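Local coordinates for SusD-like carbohydrate binding protein (Bacteroides vulgatus, PDB 3LEW) that probably binds carbohydrate at the outer membrane as a SusD-family protein, helping to capture glycans as nutrients, at residues A[289-294]-A[423-428]; A[321-326]-A[446-451]. One frame throughout, in Å; residues are numbered along the deposited sequence.

Contact 1. Residues A[289-294]-A[423-428]; sequences DPYFRD and AYPEGP
An Asx turn opens this surface contact between two loops of the SusD-like fold: D289 OD1 accepts from Y291 N at 3.0 Å, from above the carboxylate plane, which helps to hold the backbone from which P290 and Y291 face the loop 423-428. The phenol of Y291, with CG anti to its carbonyl carbon, points its hydroxyl at that loop, and OH donates to A423 O at 2.7 Å. The donor stands 26° out of the carbonyl plane, while the oxygen lies at the edge of the Y291 ring. Y424 has CG anti to its backbone N (chi1 -161°), which brings the CD1 edge of its ring to the face of Y291: a T-shaped pair, centroids 5.1 Å apart and planes at 66°. Over one face of Y424 sits P290 CB, 3.7 Å from the centroid, a CH-pi contact; P425 CD lies over the opposite face. An alanine in place of Y291 would remove the hydroxyl bound to A423 O and the ring face against the CD1 edge of Y424, and would probably loosen the fit of the 423-428 loop. The hydrogen bond thus fixes the Y291 phenol, while Y291 and the two prolines probably limit how the Y424 ring turns.

Contact 2. Residues A[321-326]-A[446-451]; sequences YVWMRN and KTQGHR
The indole of W323 receives Q448 CG over one face, 3.5 Å from the centroid of the six-membered ring and 8° off its normal, a CH-pi contact. On the same strand and sheet face as W323, the Y321 ring has T447 C near its plane at the edge, and K446 CB approaches obliquely, 3.6 Å from CD1. The guanidinium of R325 carries W323 CB over its centre and is salt-bridged to D311. Q448 reaches the indole because CG is anti to the backbone N (chi1 -175°) and the chain then bends at chi2; its NE2 turns back to donate to G449 O at 2.9 Å. The backbones run parallel: V322 N donates to K446 O at 2.8 Å, and Q448 N to V322 O at 3.0 Å, both nearly along the C=O axes. At M324 the strands have parted, M324 N and Q448 O standing 4.4 Å apart, and a water accepts from the first and donates to the second, each at 2.8 Å. On the opposite sheet face V322 CG2 meets T447 CG2. The chemistry implies a parallel pairing that water completes where direct bonding fails, while the NE2 hydrogen bond probably steadies the Q448 methylenes against the indole.

Contacts 1 and 2 are neighbours, their centres about 7 Å apart, and their segments alternate along the chain. The loop 423-428 leads into strand 429-434, which flanks strand 440-448 in the mixed sheet; P425 O lies 2.7 Å from T447 OG1, and E426 O 2.8 Å from T447 N, both probable hydrogen bonds. The E426 carboxylate also accepts from Y321 OH. D289 packs on H450, OD2 3.2 Å from NE2, which bonds to S57 O. W308 touches P290 and Y424 of contact 1 and V322 and T447 of contact 2. A pentaethylene glycol, probably from the crystallisation liquor, lies about 3 Å from the A423 side chain (nearest atoms) and bonds weakly to Y291 OH.

Contact 1. Residues A[289-294]-A[423-428]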
loop_
_atom_site.group_PDB
_atom_site.type_symbol
_atom_site.label_atom_id
_atom_site.label_comp_id
_atom_site.label_asym_id
_atom_site.label_seq_id
_atom_site.Cartn_x
_atom_site.Cartn_y
_atom_site.Cartn_z
ATOM N N ASP A 289 -13.807 -11.214 -0.261
ATOM C CA ASP A 289 -14.528 -12.010 0.773
ATOM C C ASP A 289 -16.006 -11.624 0.731
ATOM O O ASP A 289 -16.364 -10.470 0.986
ATOM C CB ASP A 289 -13.966 -11.687 2.154
ATOM C CG ASP A 289 -14.617 -12.479 3.281
ATOM O OD1 ASP A 289 -15.518 -13.319 3.018
ATOM O OD2 ASP A 289 -14.216 -12.239 4.448
ATOM N N PRO A 290 -16.913 -12.611 0.507
ATOM C CA PRO A 290 -18.296 -12.202 0.434
ATOM C C PRO A 290 -18.764 -11.518 1.715
ATOM O O PRO A 290 -19.616 -10.660 1.670
ATOM C CB PRO A 290 -19.026 -13.511 0.210
ATOM C CG PRO A 290 -18.035 -14.325 -0.631
ATOM C CD PRO A 290 -16.691 -13.968 -0.028
ATOM N N TYR A 291 -18.209 -11.910 2.857
ATOM C CA TYR A 291 -18.538 -11.247 4.125
ATOM C C TYR A 291 -18.096 -9.775 4.224
ATOM O O TYR A 291 -18.649 -9.034 5.042
ATOM C CB TYR A 291 -17.969 -12.020 5.315
ATOM C CG TYR A 291 -18.573 -13.404 5.503
ATOM C CD1 TYR A 291 -19.942 -13.569 5.729
ATOM C CD2 TYR A 291 -17.772 -14.556 5.409
ATOM C CE1 TYR A 291 -20.497 -14.859 5.922
ATOM C CE2 TYR A 291 -18.327 -15.847 5.594
ATOM C CZ TYR A 291 -19.673 -15.990 5.827
ATOM O OH TYR A 291 -20.208 -17.267 5.988
ATOM N N PHE A 292 -17.127 -9.353 3.412
ATOM C CA PHE A 292 -16.707 -7.948 3.374
ATOM C C PHE A 292 -17.843 -7.009 2.955
ATOM O O PHE A 292 -17.927 -5.898 3.436
ATOM C CB PHE A 292 -15.517 -7.822 2.438
ATOM C CG PHE A 292 -15.033 -6.414 2.209
ATOM C CD1 PHE A 292 -14.326 -5.762 3.185
ATOM C CD2 PHE A 292 -15.290 -5.767 1.008
ATOM C CE1 PHE A 292 -13.808 -4.511 2.963
ATOM C CE2 PHE A 292 -14.796 -4.493 0.783
ATOM C CZ PHE A 292 -14.079 -3.866 1.784
ATOM N N ARG A 293 -18.753 -7.483 2.105
ATOM C CA ARG A 293 -19.879 -6.674 1.646
ATOM C C ARG A 293 -20.821 -6.349 2.823
ATOM O O ARG A 293 -21.416 -5.282 2.850
ATOM C CB ARG A 293 -20.631 -7.383 0.533
ATOM C CG ARG A 293 -21.755 -6.559 -0.121
ATOM C CD ARG A 293 -22.296 -7.269 -1.337
ATOM N NE ARG A 293 -23.175 -6.434 -2.159
ATOM C CZ ARG A 293 -24.441 -6.140 -1.861
ATOM N NH1 ARG A 293 -25.010 -6.594 -0.744
ATOM N NH2 ARG A 293 -25.154 -5.369 -2.687
ATOM N N ASP A 294 -20.926 -7.256 3.794
ATOM C CA ASP A 294 -21.723 -7.009 4.989
ATOM C C ASP A 294 -21.197 -5.925 5.937
ATOM O O ASP A 294 -21.908 -5.535 6.884
ATOM C CB ASP A 294 -21.876 -8.322 5.777
ATOM C CG ASP A 294 -22.680 -9.353 5.028
ATOM O OD1 ASP A 294 -23.516 -8.941 4.176
ATOM O OD2 ASP A 294 -22.491 -10.569 5.317
ATOM N N ALA A 423 -15.628 -19.106 6.516
ATOM C CA ALA A 423 -16.077 -19.907 5.388
ATOM C C ALA A 423 -17.446 -19.398 4.905
ATOM O O ALA A 423 -18.324 -19.142 5.707
ATOM C CB ALA A 423 -16.182 -21.406 5.798
ATOM N N TYR A 424 -17.603 -19.246 3.588
ATOM C CA TYR A 424 -18.883 -18.905 2.961
ATOM C C TYR A 424 -19.508 -20.141 2.333
ATOM O O TYR A 424 -18.802 -20.934 1.699
ATOM C CB TYR A 424 -18.651 -17.794 1.910
ATOM C CG TYR A 424 -19.924 -17.060 1.538
ATOM C CD1 TYR A 424 -20.437 -16.049 2.359
ATOM C CD2 TYR A 424 -20.649 -17.420 0.427
ATOM C CE1 TYR A 424 -21.615 -15.433 2.088
ATOM C CE2 TYR A 424 -21.817 -16.802 0.131
ATOM C CZ TYR A 424 -22.306 -15.785 0.962
ATOM O OH TYR A 424 -23.475 -15.158 0.631
ATOM N N PRO A 425 -20.836 -20.334 2.485
ATOM C CA PRO A 425 -21.428 -21.524 1.853
ATOM C C PRO A 425 -21.332 -21.492 0.320
ATOM O O PRO A 425 -21.154 -20.413 -0.296
ATOM C CB PRO A 425 -22.892 -21.506 2.328
ATOM C CG PRO A 425 -23.185 -20.102 2.667
ATOM C CD PRO A 425 -21.863 -19.478 3.124
ATOM N N GLU A 426 -21.391 -22.682 -0.270
ATOM C CA GLU A 426 -21.350 -22.854 -1.712
ATOM C C GLU A 426 -22.660 -22.627 -2.452
ATOM O O GLU A 426 -22.663 -22.542 -3.680
ATOM C CB GLU A 426 -20.826 -24.256 -2.048
ATOM C CG GLU A 426 -19.339 -24.415 -1.777
ATOM C CD GLU A 426 -18.720 -25.569 -2.592
ATOM O OE1 GLU A 426 -19.376 -26.642 -2.682
ATOM O OE2 GLU A 426 -17.608 -25.388 -3.144
ATOM N N GLY A 427 -23.783 -22.544 -1.743
ATOM C CA GLY A 427 -25.069 -22.345 -2.413
ATOM C C GLY A 427 -25.536 -23.673 -3.003
ATOM O O GLY A 427 -25.507 -24.688 -2.315
ATOM N N PRO A 428 -25.957 -23.689 -4.280
ATOM C CA PRO A 428 -25.961 -22.608 -5.261
ATOM C C PRO A 428 -26.989 -21.516 -4.992
ATOM O O PRO A 428 -27.865 -21.684 -4.161
ATOM C CB PRO A 428 -26.314 -23.339 -6.562
ATOM C CG PRO A 428 -27.221 -24.442 -6.105
ATOM C CD PRO A 428 -26.594 -24.909 -4.821
#

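Contact 2. Residues A[321-326]-A[446-451]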
loop_
_atom_site.group_PDB
_atom_site.type_symbol
_atom_site.label_atom_id
_atom_site.label_comp_id
_atom_site.label_asym_id
_atom_site.label_seq_id
_atom_site.Cartn_x
_atom_site.Cartn_y
_atom_site.Cartn_z
ATOM N N TYR A 321 -18.887 -21.617 -10.881
ATOM C CA TYR A 321 -18.871 -20.729 -9.726
ATOM C C TYR A 321 -19.074 -19.282 -10.097
ATOM O O TYR A 321 -18.680 -18.837 -11.191
ATOM C CB TYR A 321 -17.505 -20.842 -9.055
ATOM C CG TYR A 321 -17.314 -22.122 -8.270
ATOM C CD1 TYR A 321 -17.692 -22.207 -6.933
ATOM C CD2 TYR A 321 -16.734 -23.236 -8.853
ATOM C CE1 TYR A 321 -17.540 -23.392 -6.203
ATOM C CE2 TYR A 321 -16.552 -24.413 -8.124
ATOM C CZ TYR A 321 -16.964 -24.483 -6.795
ATOM O OH TYR A 321 -16.780 -25.644 -6.057
ATOM N N VAL A 322 -19.614 -18.528 -9.143
ATOM C CA VAL A 322 -19.468 -17.095 -9.118
ATOM C C VAL A 322 -18.536 -16.759 -7.934
ATOM O O VAL A 322 -18.514 -17.470 -6.929
ATOM C CB VAL A 322 -20.823 -16.356 -8.978
ATOM C CG1 VAL A 322 -21.633 -16.500 -10.247
ATOM C CG2 VAL A 322 -21.650 -16.858 -7.795
ATOM N N TRP A 323 -17.766 -15.686 -8.084
ATOM C CA TRP A 323 -16.954 -15.140 -7.020
ATOM C C TRP A 323 -17.459 -13.718 -6.793
ATOM O O TRP A 323 -18.067 -13.118 -7.689
ATOM C CB TRP A 323 -15.485 -15.087 -7.427
ATOM C CG TRP A 323 -14.849 -16.409 -7.812
ATOM C CD1 TRP A 323 -15.216 -17.236 -8.826
ATOM C CD2 TRP A 323 -13.737 -17.035 -7.175
ATOM N NE1 TRP A 323 -14.416 -18.333 -8.864
ATOM C CE2 TRP A 323 -13.469 -18.224 -7.885
ATOM C CE3 TRP A 323 -12.905 -16.683 -6.110
ATOM C CZ2 TRP A 323 -12.435 -19.104 -7.526
ATOM C CZ3 TRP A 323 -11.853 -17.560 -5.757
ATOM C CH2 TRP A 323 -11.631 -18.740 -6.476
HETATM N N MSE A 324 -17.177 -13.143 -5.632
HETATM C CA MSE A 324 -17.579 -11.770 -5.358
HETATM C C MSE A 324 -16.524 -10.840 -5.984
HETATM O O MSE A 324 -15.347 -10.935 -5.655
HETATM C CB MSE A 324 -17.765 -11.571 -3.844
HETATM C CG MSE A 324 -18.251 -10.150 -3.418
HETATM SE SE MSE A 324 -20.120 -9.846 -3.682
HETATM C CE MSE A 324 -20.753 -11.011 -2.297
ATOM N N ARG A 325 -16.964 -9.987 -6.883
ATOM C CA ARG A 325 -16.108 -9.052 -7.571
ATOM C C ARG A 325 -16.260 -7.675 -7.002
ATOM O O ARG A 325 -17.286 -7.329 -6.433
ATOM C CB ARG A 325 -16.483 -8.976 -9.062
ATOM C CG ARG A 325 -16.729 -10.269 -9.753
ATOM C CD ARG A 325 -15.531 -11.204 -9.717
ATOM N NE ARG A 325 -15.947 -12.498 -10.252
ATOM C CZ ARG A 325 -15.111 -13.447 -10.690
ATOM N NH1 ARG A 325 -13.795 -13.301 -10.623
ATOM N NH2 ARG A 325 -15.594 -14.585 -11.105
ATOM N N ASN A 326 -15.193 -6.873 -7.145
ATOM C CA ASN A 326 -15.236 -5.454 -6.886
ATOM C C ASN A 326 -15.007 -4.716 -8.221
ATOM O O ASN A 326 -13.984 -4.917 -8.853
ATOM C CB ASN A 326 -14.145 -5.065 -5.860
ATOM C CG ASN A 326 -14.413 -3.740 -5.186
ATOM O OD1 ASN A 326 -15.175 -2.866 -5.714
ATOM N ND2 ASN A 326 -13.800 -3.557 -4.003
ATOM N N LYS A 446 -22.711 -21.942 -7.983
ATOM C CA LYS A 446 -22.084 -22.060 -6.674
ATOM C C LYS A 446 -21.311 -20.801 -6.307
ATOM O O LYS A 446 -20.725 -20.188 -7.169
ATOM C CB LYS A 446 -21.123 -23.230 -6.627
ATOM C CG LYS A 446 -21.867 -24.563 -6.603
ATOM C CD LYS A 446 -21.129 -25.546 -5.747
ATOM C CE LYS A 446 -20.369 -26.504 -6.575
ATOM N NZ LYS A 446 -21.243 -27.675 -6.925
ATOM N N THR A 447 -21.320 -20.449 -5.028
ATOM C CA THR A 447 -20.688 -19.215 -4.543
ATOM C C THR A 447 -19.347 -19.546 -3.883
ATOM O O THR A 447 -19.260 -20.428 -3.043
ATOM C CB THR A 447 -21.586 -18.529 -3.492
ATOM O OG1 THR A 447 -22.130 -19.533 -2.610
ATOM C CG2 THR A 447 -22.755 -17.763 -4.180
ATOM N N GLN A 448 -18.297 -18.809 -4.235
ATOM C CA GLN A 448 -16.973 -19.007 -3.637
ATOM C C GLN A 448 -16.571 -17.859 -2.722
ATOM O O GLN A 448 -16.462 -16.702 -3.183
ATOM C CB GLN A 448 -15.921 -19.127 -4.753
ATOM C CG GLN A 448 -14.507 -19.451 -4.274
ATOM C CD GLN A 448 -14.435 -20.770 -3.559
ATOM O OE1 GLN A 448 -14.840 -21.813 -4.100
ATOM N NE2 GLN A 448 -13.933 -20.741 -2.321
ATOM N N GLY A 449 -16.280 -18.205 -1.466
ATOM C CA GLY A 449 -15.642 -17.290 -0.517
ATOM C C GLY A 449 -14.168 -17.625 -0.233
ATOM O O GLY A 449 -13.470 -18.211 -1.064
ATOM N N HIS A 450 -13.710 -17.290 0.960
ATOM C CA HIS A 450 -12.329 -17.574 1.339
ATOM C C HIS A 450 -11.957 -19.044 1.157
ATOM O O HIS A 450 -12.813 -19.934 1.263
ATOM C CB HIS A 450 -12.094 -17.192 2.801
ATOM C CG HIS A 450 -11.714 -15.752 3.003
ATOM N ND1 HIS A 450 -10.602 -15.186 2.410
ATOM C CD2 HIS A 450 -12.298 -14.761 3.734
ATOM C CE1 HIS A 450 -10.511 -13.927 2.785
ATOM N NE2 HIS A 450 -11.509 -13.645 3.597
ATOM N N ARG A 451 -10.673 -19.279 0.926
ATOM C CA ARG A 451 -10.134 -20.615 0.724
ATOM C C ARG A 451 -9.086 -21.039 1.751
ATOM O O ARG A 451 -8.870 -22.238 1.949
ATOM C CB ARG A 451 -9.483 -20.662 -0.660
ATOM C CG ARG A 451 -10.490 -20.423 -1.829
ATOM C CD ARG A 451 -9.724 -20.055 -3.113
ATOM N NE ARG A 451 -8.958 -21.183 -3.564
ATOM C CZ ARG A 451 -7.844 -21.162 -4.284
ATOM N NH1 ARG A 451 -7.263 -20.043 -4.702
ATOM N NH2 ARG A 451 -7.293 -22.326 -4.577
HETATM O O HOH W 1 -15.299 -14.244 -3.950
#